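Local coordinates for protein putative fructose-bisphosphate aldolase (Coccidioides immitis, PDB 3PM6) that is a putative class II aldolase with a TIM-barrel fold that binds a zinc ion, at residues Leu87-Ile98 with Gly113-Phe124; Val254-Lys265 with Glu277-Val286. All blocks are in the same frame, centred on the assembly; numbering follows the deposited sequence.

Contact 1: Leu87-Ile98 with Gly113-Phe124. With ZN (zinc ion), chain S.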
loop_
_atom_site.group_PDB
_atom_site.type_symbol
_atom_site.label_atom_id
_atom_site.label_comp_id
_atom_site.label_asym_id
_atom_site.label_seq_id
_atom_site.Cartn_x
_atom_site.Cartn_y
_atom_site.Cartn_z
ATOM N N LEU A 87 10.236 -10.433 0.680
ATOM C CA LEU A 87 9.110 -10.287 -0.221
ATOM C C LEU A 87 9.094 -11.372 -1.328
ATOM O O LEU A 87 10.088 -11.598 -1.996
ATOM C CB LEU A 87 9.121 -8.881 -0.825
ATOM C CG LEU A 87 8.004 -8.552 -1.805
ATOM C CD1 LEU A 87 6.626 -8.649 -1.147
ATOM C CD2 LEU A 87 8.246 -7.147 -2.366
ATOM N N HIS A 88 7.949 -12.014 -1.503
ATOM C CA HIS A 88 7.839 -13.197 -2.349
ATOM C C HIS A 88 6.669 -13.016 -3.287
ATOM O O HIS A 88 5.569 -12.647 -2.851
ATOM C CB HIS A 88 7.584 -14.394 -1.437
ATOM C CG HIS A 88 7.510 -15.711 -2.142
ATOM N ND1 HIS A 88 8.609 -16.311 -2.721
ATOM C CD2 HIS A 88 6.474 -16.567 -2.312
ATOM C CE1 HIS A 88 8.249 -17.484 -3.217
ATOM N NE2 HIS A 88 6.964 -17.673 -2.955
ATOM N N LEU A 89 6.889 -13.251 -4.574
ATOM C CA LEU A 89 5.765 -13.367 -5.519
ATOM C C LEU A 89 5.208 -14.776 -5.530
ATOM O O LEU A 89 5.855 -15.719 -6.004
ATOM C CB LEU A 89 6.166 -12.942 -6.937
ATOM C CG LEU A 89 5.094 -12.847 -8.041
ATOM C CD1 LEU A 89 3.956 -11.815 -7.775
ATOM C CD2 LEU A 89 5.782 -12.572 -9.396
ATOM N N ASP A 90 3.985 -14.938 -5.026
ATOM C CA ASP A 90 3.388 -16.294 -4.949
ATOM C C ASP A 90 2.629 -16.604 -6.242
ATOM O O ASP A 90 2.107 -15.681 -6.889
ATOM C CB ASP A 90 2.463 -16.324 -3.718
ATOM C CG ASP A 90 1.950 -17.705 -3.360
ATOM O OD1 ASP A 90 2.560 -18.747 -3.733
ATOM O OD2 ASP A 90 0.891 -17.738 -2.687
ATOM N N HIS A 91 2.559 -17.887 -6.625
ATOM C CA HIS A 91 1.717 -18.325 -7.763
ATOM C C HIS A 91 1.835 -17.481 -9.023
ATOM O O HIS A 91 0.849 -17.084 -9.623
ATOM C CB HIS A 91 0.263 -18.493 -7.305
ATOM C CG HIS A 91 0.148 -19.587 -6.301
ATOM N ND1 HIS A 91 0.554 -20.870 -6.590
ATOM C CD2 HIS A 91 -0.159 -19.576 -4.983
ATOM C CE1 HIS A 91 0.441 -21.616 -5.511
ATOM N NE2 HIS A 91 0.018 -20.854 -4.525
ATOM N N ALA A 92 3.051 -17.189 -9.416
ATOM C CA ALA A 92 3.246 -16.572 -10.683
ATOM C C ALA A 92 3.145 -17.690 -11.721
ATOM O O ALA A 92 4.030 -18.542 -11.789
ATOM C CB ALA A 92 4.613 -15.896 -10.703
ATOM N N GLN A 93 2.072 -17.695 -12.507
ATOM C CA GLN A 93 1.782 -18.832 -13.374
ATOM C C GLN A 93 1.911 -18.517 -14.854
ATOM O O GLN A 93 1.439 -19.288 -15.699
ATOM C CB GLN A 93 0.396 -19.435 -13.060
ATOM C CG GLN A 93 0.249 -19.881 -11.582
ATOM C CD GLN A 93 -1.127 -20.494 -11.293
ATOM O OE1 GLN A 93 -2.095 -20.255 -12.023
ATOM N NE2 GLN A 93 -1.210 -21.289 -10.222
ATOM N N ASP A 94 2.594 -17.410 -15.144
ATOM C CA ASP A 94 2.760 -16.879 -16.500
ATOM C C ASP A 94 4.209 -16.404 -16.655
ATOM O O ASP A 94 4.630 -15.512 -15.939
ATOM C CB ASP A 94 1.809 -15.690 -16.685
ATOM C CG ASP A 94 1.791 -15.132 -18.140
ATOM O OD1 ASP A 94 2.827 -15.144 -18.871
ATOM O OD2 ASP A 94 0.699 -14.652 -18.549
ATOM N N PRO A 95 4.986 -17.016 -17.579
ATOM C CA PRO A 95 6.383 -16.634 -17.817
ATOM C C PRO A 95 6.603 -15.110 -18.009
ATOM O O PRO A 95 7.565 -14.536 -17.457
ATOM C CB PRO A 95 6.728 -17.416 -19.093
ATOM C CG PRO A 95 5.914 -18.655 -18.944
ATOM C CD PRO A 95 4.604 -18.202 -18.368
ATOM N N GLU A 96 5.702 -14.463 -18.748
ATOM C CA GLU A 96 5.784 -13.019 -18.997
ATOM C C GLU A 96 5.709 -12.194 -17.714
ATOM O O GLU A 96 6.452 -11.227 -17.525
ATOM C CB GLU A 96 4.693 -12.566 -19.986
ATOM N N ILE A 97 4.823 -12.582 -16.810
ATOM C CA ILE A 97 4.693 -11.863 -15.542
ATOM C C ILE A 97 5.899 -12.067 -14.625
ATOM O O ILE A 97 6.253 -11.201 -13.827
ATOM C CB ILE A 97 3.401 -12.264 -14.817
ATOM C CG1 ILE A 97 2.233 -11.463 -15.403
ATOM C CG2 ILE A 97 3.481 -11.900 -13.357
ATOM C CD1 ILE A 97 1.735 -11.919 -16.750
ATOM N N ILE A 98 6.508 -13.234 -14.718
ATOM C CA ILE A 98 7.655 -13.557 -13.876
ATOM C C ILE A 98 8.825 -12.636 -14.278
ATOM O O ILE A 98 9.449 -11.987 -13.432
ATOM C CB ILE A 98 7.967 -15.073 -13.983
ATOM C CG1 ILE A 98 6.875 -15.849 -13.220
ATOM C CG2 ILE A 98 9.371 -15.424 -13.452
ATOM C CD1 ILE A 98 6.883 -17.360 -13.420
ATOM N N GLY A 113 12.870 -4.907 -5.183
ATOM C CA GLY A 113 11.710 -5.599 -5.744
ATOM C C GLY A 113 11.603 -6.891 -4.957
ATOM O O GLY A 113 11.739 -6.865 -3.749
ATOM N N PHE A 114 11.414 -8.019 -5.638
ATOM C CA PHE A 114 11.163 -9.310 -4.950
ATOM C C PHE A 114 12.437 -9.956 -4.522
ATOM O O PHE A 114 13.411 -9.928 -5.267
ATOM C CB PHE A 114 10.347 -10.287 -5.834
ATOM C CG PHE A 114 8.927 -9.878 -5.977
ATOM C CD1 PHE A 114 8.014 -10.162 -4.972
ATOM C CD2 PHE A 114 8.521 -9.106 -7.053
ATOM C CE1 PHE A 114 6.714 -9.739 -5.082
ATOM C CE2 PHE A 114 7.208 -8.693 -7.182
ATOM C CZ PHE A 114 6.307 -8.998 -6.185
ATOM N N ASP A 115 12.433 -10.554 -3.333
ATOM C CA ASP A 115 13.569 -11.382 -2.924
ATOM C C ASP A 115 13.464 -12.800 -3.507
ATOM O O ASP A 115 14.469 -13.474 -3.687
ATOM C CB ASP A 115 13.638 -11.437 -1.408
ATOM C CG ASP A 115 13.741 -10.054 -0.785
ATOM O OD1 ASP A 115 14.788 -9.413 -0.939
ATOM O OD2 ASP A 115 12.774 -9.597 -0.155
ATOM N N SER A 116 12.232 -13.251 -3.777
ATOM C CA SER A 116 11.986 -14.613 -4.266
ATOM C C SER A 116 10.715 -14.665 -5.061
ATOM O O SER A 116 9.844 -13.814 -4.916
ATOM C CB SER A 116 11.936 -15.639 -3.121
ATOM O OG SER A 116 10.999 -15.277 -2.130
ATOM N N ILE A 117 10.589 -15.652 -5.931
ATOM C CA ILE A 117 9.407 -15.684 -6.789
ATOM C C ILE A 117 9.027 -17.125 -6.887
ATOM O O ILE A 117 9.892 -17.979 -6.997
ATOM C CB ILE A 117 9.754 -15.129 -8.195
ATOM C CG1 ILE A 117 10.087 -13.631 -8.132
ATOM C CG2 ILE A 117 8.658 -15.471 -9.255
ATOM C CD1 ILE A 117 10.477 -13.019 -9.537
ATOM N N MET A 118 7.735 -17.410 -6.842
ATOM C CA MET A 118 7.315 -18.747 -7.091
ATOM C C MET A 118 7.082 -18.949 -8.576
ATOM O O MET A 118 6.129 -18.424 -9.119
ATOM C CB MET A 118 6.057 -19.134 -6.277
ATOM C CG MET A 118 5.623 -20.558 -6.558
ATOM S SD MET A 118 3.986 -20.948 -5.888
ATOM C CE MET A 118 4.058 -22.753 -6.123
ATOM N N VAL A 119 7.942 -19.732 -9.221
ATOM C CA VAL A 119 7.762 -20.071 -10.649
ATOM C C VAL A 119 6.820 -21.261 -10.687
ATOM O O VAL A 119 7.260 -22.407 -10.598
ATOM C CB VAL A 119 9.123 -20.413 -11.348
ATOM C CG1 VAL A 119 8.909 -20.658 -12.809
ATOM C CG2 VAL A 119 10.145 -19.282 -11.106
ATOM N N ASP A 120 5.528 -20.973 -10.765
ATOM C CA ASP A 120 4.478 -21.955 -10.614
ATOM C C ASP A 120 3.988 -22.349 -12.003
ATOM O O ASP A 120 3.044 -21.754 -12.531
ATOM C CB ASP A 120 3.300 -21.365 -9.794
ATOM C CG ASP A 120 2.192 -22.381 -9.574
ATOM O OD1 ASP A 120 2.374 -23.516 -10.060
ATOM O OD2 ASP A 120 1.174 -22.084 -8.891
ATOM N N MET A 121 4.630 -23.347 -12.603
ATOM C CA MET A 121 4.214 -23.826 -13.931
ATOM C C MET A 121 3.392 -25.118 -13.851
ATOM O O MET A 121 3.349 -25.917 -14.800
ATOM C CB MET A 121 5.475 -24.016 -14.791
ATOM C CG MET A 121 6.291 -22.686 -14.955
ATOM S SD MET A 121 5.398 -21.466 -15.954
ATOM C CE MET A 121 5.359 -20.027 -14.891
ATOM N N SER A 122 2.731 -25.315 -12.702
ATOM C CA SER A 122 2.095 -26.593 -12.375
ATOM C C SER A 122 0.859 -26.864 -13.217
ATOM O O SER A 122 0.385 -28.000 -13.285
ATOM C CB SER A 122 1.707 -26.618 -10.877
ATOM O OG SER A 122 0.651 -25.689 -10.640
ATOM N N HIS A 123 0.325 -25.819 -13.846
ATOM C CA HIS A 123 -0.805 -25.975 -14.744
ATOM C C HIS A 123 -0.469 -26.629 -16.086
ATOM O O HIS A 123 -1.368 -27.121 -16.777
ATOM C CB HIS A 123 -1.507 -24.638 -14.967
ATOM C CG HIS A 123 -2.302 -24.176 -13.780
ATOM N ND1 HIS A 123 -3.520 -23.549 -13.904
ATOM C CD2 HIS A 123 -2.060 -24.268 -12.454
ATOM C CE1 HIS A 123 -3.977 -23.237 -12.700
ATOM N NE2 HIS A 123 -3.115 -23.669 -11.802
ATOM N N PHE A 124 0.815 -26.638 -16.441
ATOM C CA PHE A 124 1.284 -27.250 -17.679
ATOM C C PHE A 124 1.622 -28.709 -17.417
ATOM O O PHE A 124 1.663 -29.140 -16.252
ATOM C CB PHE A 124 2.501 -26.461 -18.242
ATOM C CG PHE A 124 2.189 -25.018 -18.558
ATOM C CD1 PHE A 124 1.388 -24.684 -19.652
ATOM C CD2 PHE A 124 2.654 -23.993 -17.724
ATOM C CE1 PHE A 124 1.059 -23.343 -19.929
ATOM C CE2 PHE A 124 2.340 -22.641 -17.975
ATOM C CZ PHE A 124 1.541 -22.306 -19.078
HETATM ZN ZN ZN S . -0.469 -21.696 -2.656
HETATM O O HOH W 1 -3.504 -22.783 -9.408
#

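Contact 2: Val254-Lys265 with Glu277-Val286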
loop_
_atom_site.group_PDB
_atom_site.type_symbol
_atom_site.label_atom_id
_atom_site.label_comp_id
_atom_site.label_asym_id
_atom_site.label_seq_id
_atom_site.Cartn_x
_atom_site.Cartn_y
_atom_site.Cartn_z
ATOM N N VAL A 254 -5.891 -15.231 7.217
ATOM C CA VAL A 254 -5.582 -13.853 7.551
ATOM C C VAL A 254 -6.580 -12.898 6.903
ATOM O O VAL A 254 -7.224 -12.122 7.601
ATOM C CB VAL A 254 -4.101 -13.485 7.232
ATOM C CG1 VAL A 254 -3.856 -11.961 7.377
ATOM C CG2 VAL A 254 -3.169 -14.300 8.154
ATOM N N ASN A 255 -6.743 -12.989 5.583
ATOM C CA ASN A 255 -7.596 -12.048 4.857
ATOM C C ASN A 255 -9.074 -12.169 5.049
ATOM O O ASN A 255 -9.786 -11.250 4.684
ATOM C CB ASN A 255 -7.249 -12.029 3.382
ATOM C CG ASN A 255 -5.864 -11.551 3.171
ATOM O OD1 ASN A 255 -5.559 -10.406 3.498
ATOM N ND2 ASN A 255 -4.975 -12.441 2.730
ATOM N N ASN A 256 -9.551 -13.285 5.601
ATOM C CA ASN A 256 -10.952 -13.369 5.974
ATOM C C ASN A 256 -11.268 -12.373 7.089
ATOM O O ASN A 256 -12.376 -11.908 7.168
ATOM C CB ASN A 256 -11.355 -14.779 6.390
ATOM C CG ASN A 256 -11.659 -15.692 5.184
ATOM O OD1 ASN A 256 -11.760 -15.238 4.026
ATOM N ND2 ASN A 256 -11.793 -16.993 5.457
ATOM N N GLU A 257 -10.282 -12.059 7.936
ATOM C CA GLU A 257 -10.463 -11.071 9.018
ATOM C C GLU A 257 -10.736 -9.680 8.463
ATOM O O GLU A 257 -11.522 -8.918 9.040
ATOM C CB GLU A 257 -9.245 -11.019 9.939
ATOM C CG GLU A 257 -8.983 -12.307 10.715
ATOM C CD GLU A 257 -10.179 -12.737 11.569
ATOM O OE1 GLU A 257 -10.399 -12.163 12.629
ATOM O OE2 GLU A 257 -10.897 -13.668 11.191
ATOM N N TYR A 258 -10.110 -9.350 7.337
ATOM C CA TYR A 258 -10.366 -8.070 6.680
ATOM C C TYR A 258 -11.802 -8.030 6.197
ATOM O O TYR A 258 -12.495 -7.032 6.391
ATOM C CB TYR A 258 -9.412 -7.887 5.511
ATOM C CG TYR A 258 -9.663 -6.730 4.573
ATOM C CD1 TYR A 258 -10.614 -6.816 3.544
ATOM C CD2 TYR A 258 -8.892 -5.569 4.663
ATOM C CE1 TYR A 258 -10.816 -5.741 2.647
ATOM C CE2 TYR A 258 -9.066 -4.499 3.772
ATOM C CZ TYR A 258 -10.029 -4.588 2.770
ATOM O OH TYR A 258 -10.185 -3.510 1.923
ATOM N N VAL A 259 -12.227 -9.122 5.565
ATOM C CA VAL A 259 -13.564 -9.252 5.028
ATOM C C VAL A 259 -14.617 -9.158 6.144
ATOM O O VAL A 259 -15.593 -8.410 6.014
ATOM C CB VAL A 259 -13.713 -10.546 4.204
ATOM C CG1 VAL A 259 -15.172 -10.794 3.855
ATOM C CG2 VAL A 259 -12.897 -10.439 2.918
ATOM N N LYS A 260 -14.398 -9.876 7.241
ATOM C CA LYS A 260 -15.365 -9.859 8.354
ATOM C C LYS A 260 -15.512 -8.468 8.954
ATOM O O LYS A 260 -16.623 -8.038 9.191
ATOM C CB LYS A 260 -15.039 -10.886 9.454
ATOM N N VAL A 261 -14.402 -7.760 9.166
ATOM C CA VAL A 261 -14.472 -6.430 9.744
ATOM C C VAL A 261 -15.183 -5.454 8.782
ATOM O O VAL A 261 -16.054 -4.690 9.199
ATOM C CB VAL A 261 -13.088 -5.885 10.183
ATOM C CG1 VAL A 261 -13.202 -4.434 10.628
ATOM C CG2 VAL A 261 -12.535 -6.705 11.312
ATOM N N MET A 262 -14.821 -5.499 7.500
ATOM C CA MET A 262 -15.473 -4.646 6.491
ATOM C C MET A 262 -16.963 -4.980 6.372
ATOM O O MET A 262 -17.799 -4.079 6.313
ATOM C CB MET A 262 -14.799 -4.785 5.114
ATOM C CG MET A 262 -13.422 -4.141 4.996
ATOM S SD MET A 262 -13.497 -2.349 5.150
ATOM C CE MET A 262 -11.777 -1.874 5.064
ATOM N N ARG A 263 -17.288 -6.269 6.344
ATOM C CA ARG A 263 -18.681 -6.716 6.175
ATOM C C ARG A 263 -19.550 -6.134 7.290
ATOM O O ARG A 263 -20.622 -5.585 7.031
ATOM C CB ARG A 263 -18.761 -8.258 6.127
ATOM C CG ARG A 263 -20.122 -8.878 6.505
ATOM C CD ARG A 263 -20.246 -10.409 6.205
ATOM N NE ARG A 263 -19.399 -11.245 7.071
ATOM C CZ ARG A 263 -18.518 -12.143 6.618
ATOM N NH1 ARG A 263 -18.383 -12.336 5.299
ATOM N NH2 ARG A 263 -17.785 -12.851 7.479
ATOM N N GLU A 264 -19.049 -6.216 8.520
ATOM C CA GLU A 264 -19.804 -5.798 9.701
ATOM C C GLU A 264 -19.775 -4.279 9.994
ATOM O O GLU A 264 -20.737 -3.734 10.520
ATOM C CB GLU A 264 -19.312 -6.576 10.922
ATOM N N LYS A 265 -18.678 -3.610 9.659
ATOM C CA LYS A 265 -18.425 -2.269 10.172
ATOM C C LYS A 265 -18.326 -1.123 9.141
ATOM O O LYS A 265 -18.285 0.045 9.536
ATOM C CB LYS A 265 -17.194 -2.254 11.109
ATOM C CG LYS A 265 -17.276 -3.261 12.225
ATOM C CD LYS A 265 -16.943 -2.650 13.561
ATOM C CE LYS A 265 -17.323 -3.555 14.752
ATOM N NZ LYS A 265 -16.229 -4.542 15.113
ATOM N N GLU A 277 -9.018 -1.311 12.427
ATOM C CA GLU A 277 -9.649 -2.561 12.866
ATOM C C GLU A 277 -9.299 -3.776 11.977
ATOM O O GLU A 277 -8.966 -4.850 12.508
ATOM C CB GLU A 277 -11.171 -2.379 13.084
ATOM C CG GLU A 277 -11.483 -1.463 14.293
ATOM C CD GLU A 277 -12.933 -1.557 14.792
ATOM O OE1 GLU A 277 -13.616 -2.544 14.459
ATOM O OE2 GLU A 277 -13.392 -0.645 15.512
ATOM N N VAL A 278 -9.296 -3.596 10.646
ATOM C CA VAL A 278 -8.882 -4.681 9.762
ATOM C C VAL A 278 -7.424 -5.074 9.985
ATOM O O VAL A 278 -7.084 -6.253 9.933
ATOM C CB VAL A 278 -9.172 -4.425 8.250
ATOM C CG1 VAL A 278 -10.688 -4.359 8.007
ATOM C CG2 VAL A 278 -8.477 -3.163 7.725
ATOM N N THR A 279 -6.569 -4.098 10.272
ATOM C CA THR A 279 -5.163 -4.383 10.478
ATOM C C THR A 279 -4.949 -5.148 11.795
ATOM O O THR A 279 -4.208 -6.139 11.820
ATOM C CB THR A 279 -4.349 -3.088 10.469
ATOM O OG1 THR A 279 -4.699 -2.341 9.302
ATOM C CG2 THR A 279 -2.871 -3.386 10.460
ATOM N N ASN A 280 -5.612 -4.695 12.864
ATOM C CA ASN A 280 -5.567 -5.389 14.139
ATOM C C ASN A 280 -6.043 -6.820 14.041
ATOM O O ASN A 280 -5.387 -7.704 14.539
ATOM C CB ASN A 280 -6.393 -4.661 15.210
ATOM C CG ASN A 280 -5.869 -3.273 15.502
ATOM O OD1 ASN A 280 -4.717 -2.970 15.194
ATOM N ND2 ASN A 280 -6.724 -2.406 16.057
ATOM N N ALA A 281 -7.199 -7.025 13.420
ATOM C CA ALA A 281 -7.761 -8.349 13.239
ATOM C C ALA A 281 -6.844 -9.275 12.399
ATOM O O ALA A 281 -6.636 -10.465 12.750
ATOM C CB ALA A 281 -9.135 -8.239 12.630
ATOM N N MET A 282 -6.269 -8.727 11.332
ATOM C CA MET A 282 -5.330 -9.485 10.503
ATOM C C MET A 282 -4.057 -9.745 11.287
ATOM O O MET A 282 -3.499 -10.835 11.185
ATOM C CB MET A 282 -5.010 -8.759 9.196
ATOM C CG MET A 282 -6.154 -8.761 8.171
ATOM S SD MET A 282 -5.597 -8.227 6.527
ATOM C CE MET A 282 -5.899 -6.501 6.706
ATOM N N GLN A 283 -3.618 -8.770 12.092
ATOM C CA GLN A 283 -2.412 -8.932 12.931
ATOM C C GLN A 283 -2.575 -10.086 13.903
ATOM O O GLN A 283 -1.640 -10.890 14.090
ATOM C CB GLN A 283 -2.067 -7.653 13.705
ATOM C CG GLN A 283 -0.688 -7.711 14.417
ATOM C CD GLN A 283 -0.407 -6.500 15.296
ATOM O OE1 GLN A 283 -0.904 -5.403 15.021
ATOM N NE2 GLN A 283 0.389 -6.694 16.375
ATOM N N ALA A 284 -3.768 -10.192 14.499
ATOM C CA ALA A 284 -4.033 -11.245 15.481
ATOM C C ALA A 284 -3.988 -12.629 14.798
ATOM O O ALA A 284 -3.384 -13.575 15.327
ATOM C CB ALA A 284 -5.393 -11.002 16.212
ATOM N N ALA A 285 -4.577 -12.730 13.607
ATOM C CA ALA A 285 -4.534 -13.975 12.817
ATOM C C ALA A 285 -3.089 -14.376 12.446
ATOM O O ALA A 285 -2.715 -15.549 12.532
ATOM C CB ALA A 285 -5.432 -13.881 11.569
ATOM N N VAL A 286 -2.267 -13.397 12.087
ATOM C CA VAL A 286 -0.853 -13.676 11.778
ATOM C C VAL A 286 -0.143 -14.201 13.012
ATOM O O VAL A 286 0.520 -15.242 12.942
ATOM C CB VAL A 286 -0.122 -12.432 11.165
ATOM C CG1 VAL A 286 1.358 -12.653 10.995
ATOM C CG2 VAL A 286 -0.706 -12.116 9.825
HETATM O O HOH W 2 -8.528 -11.695 14.171
HETATM O O HOH W 3 -13.684 -5.188 14.881
#

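Contact 1: Leu87-Ile98 with Gly113-Phe124
His-91 and Gln-93 both donate to Asp-120 OD2. His-91 ND1 lies 2.7 Å from Asp-120 OD2, on the anti side but tilted 29° out of the carboxylate plane, with the oxygen nearly in the ring plane. Gln-93 NE2 reaches the same OD2 at 2.8 Å from above the carboxylate plane, on the face opposite His-91. OD1 takes Ser-122 N, closing an Asx turn, and Ser-122 OG. Four donors thus fix the rotation of Asp-120. The carboxylate in turn orients the His-91 ring, whose NE2 binds zinc at 2.1 Å. His-196 and His-227 are the other protein ligands. Met-118, extended with CG anti to its own N (chi1 180°), lays SD over a face of the His-91 ring, 3.8 Å from the centroid. The same sulfur accepts a weak bond from His-91 N. A water bridges Gln-93 NE2 and His-123 NE2. At the other end, Leu-87 N donates to Asp-115 OD2, and Leu-87 O accepts from Asp-115 N and Ser-116 N. His-88 ND1 and Ser-116 OG form a hydrogen bond of 2.7 Å. The backbones pair in parallel, Leu-89 N to Ser-116 O, Met-118 N to Leu-89 O and Asp-120 N to Ala-92 O, with a beta bulge between Leu-89 and Ala-92. Strands 85-92 and 116-119 are barrel neighbours, flanked by 54-58 and 146-149. Helix 126-141 covers Ile-98, Val-119 and Met-121.

Contact 2: Val254-Lys265 with Glu277-Val286
Met-282 is a knob from helix 277-286 that fits among Val-254, Asn-255, Glu-257 and Tyr-258 of helix 254-265. Its CB meets Val-254 CG1 at 3.9 Å. CG comes next and lies 3.6 Å from Val-254 O, beside the backbone of the facing helix. SD touches Asn-255 OD1 and Tyr-258 CB. The chain then bends at its last torsion (chi3 -90°). This carries CE to the edge of the Tyr-258 ring, 3.7 Å from CD2 and near the ring plane. The polar end of Asn-255 is held elsewhere, with ND2 donating to Asn-251 OD1 and Cys-33 O.

The two segments run roughly antiparallel, at 150°, and their axes come within 8.0 Å. Small side chains suit this close approach: Ala-281 CB touches Glu-257 CB and Val-261 CG2, and Ala-285 CB rests against Val-254. Val-278 puts CG1 3.6 Å from Val-261 CB, while its CB packs on Tyr-258 CD2. At one end Val-254 CG2 meets Val-286 CG2. At the other, Lys-265 NZ and Glu-277 OE1 form a long, weak salt bridge of 3.4 Å, also bridged by a water. A second water donates to Glu-257 OE1 and Ala-281 O.

Tyr-258 and Met-262 also pack on Met-262 and Tyr-258 of the second subunit, so this helix pair belongs to the dimer interface. The contact is mainly apolar. Its cohesion probably comes from methyl, sulfur and ring packing, with the polar links a lesser, water-assisted addition.

Overall arrangement
Contact 1 lies in the barrel wall, and contact 2 joins two helices outside it. Their centres are 27 Å apart, and their nearest atoms come no closer than about 10 Å. Contact 1 is about 11 Å from the centre of the chain and contact 2 about 19 Å, centre to centre. The zinc belongs directly to contact 1 through His-91. Contact 2 has no direct link to the metal; the side chain of Asn-255 is about 12 Å from it. Contact 2 also meets the second subunit, whereas no other chain of the assembly touches 87-98 or 113-124. Contact 1 thus holds a metal ligand, while contact 2 takes part in the subunit interface.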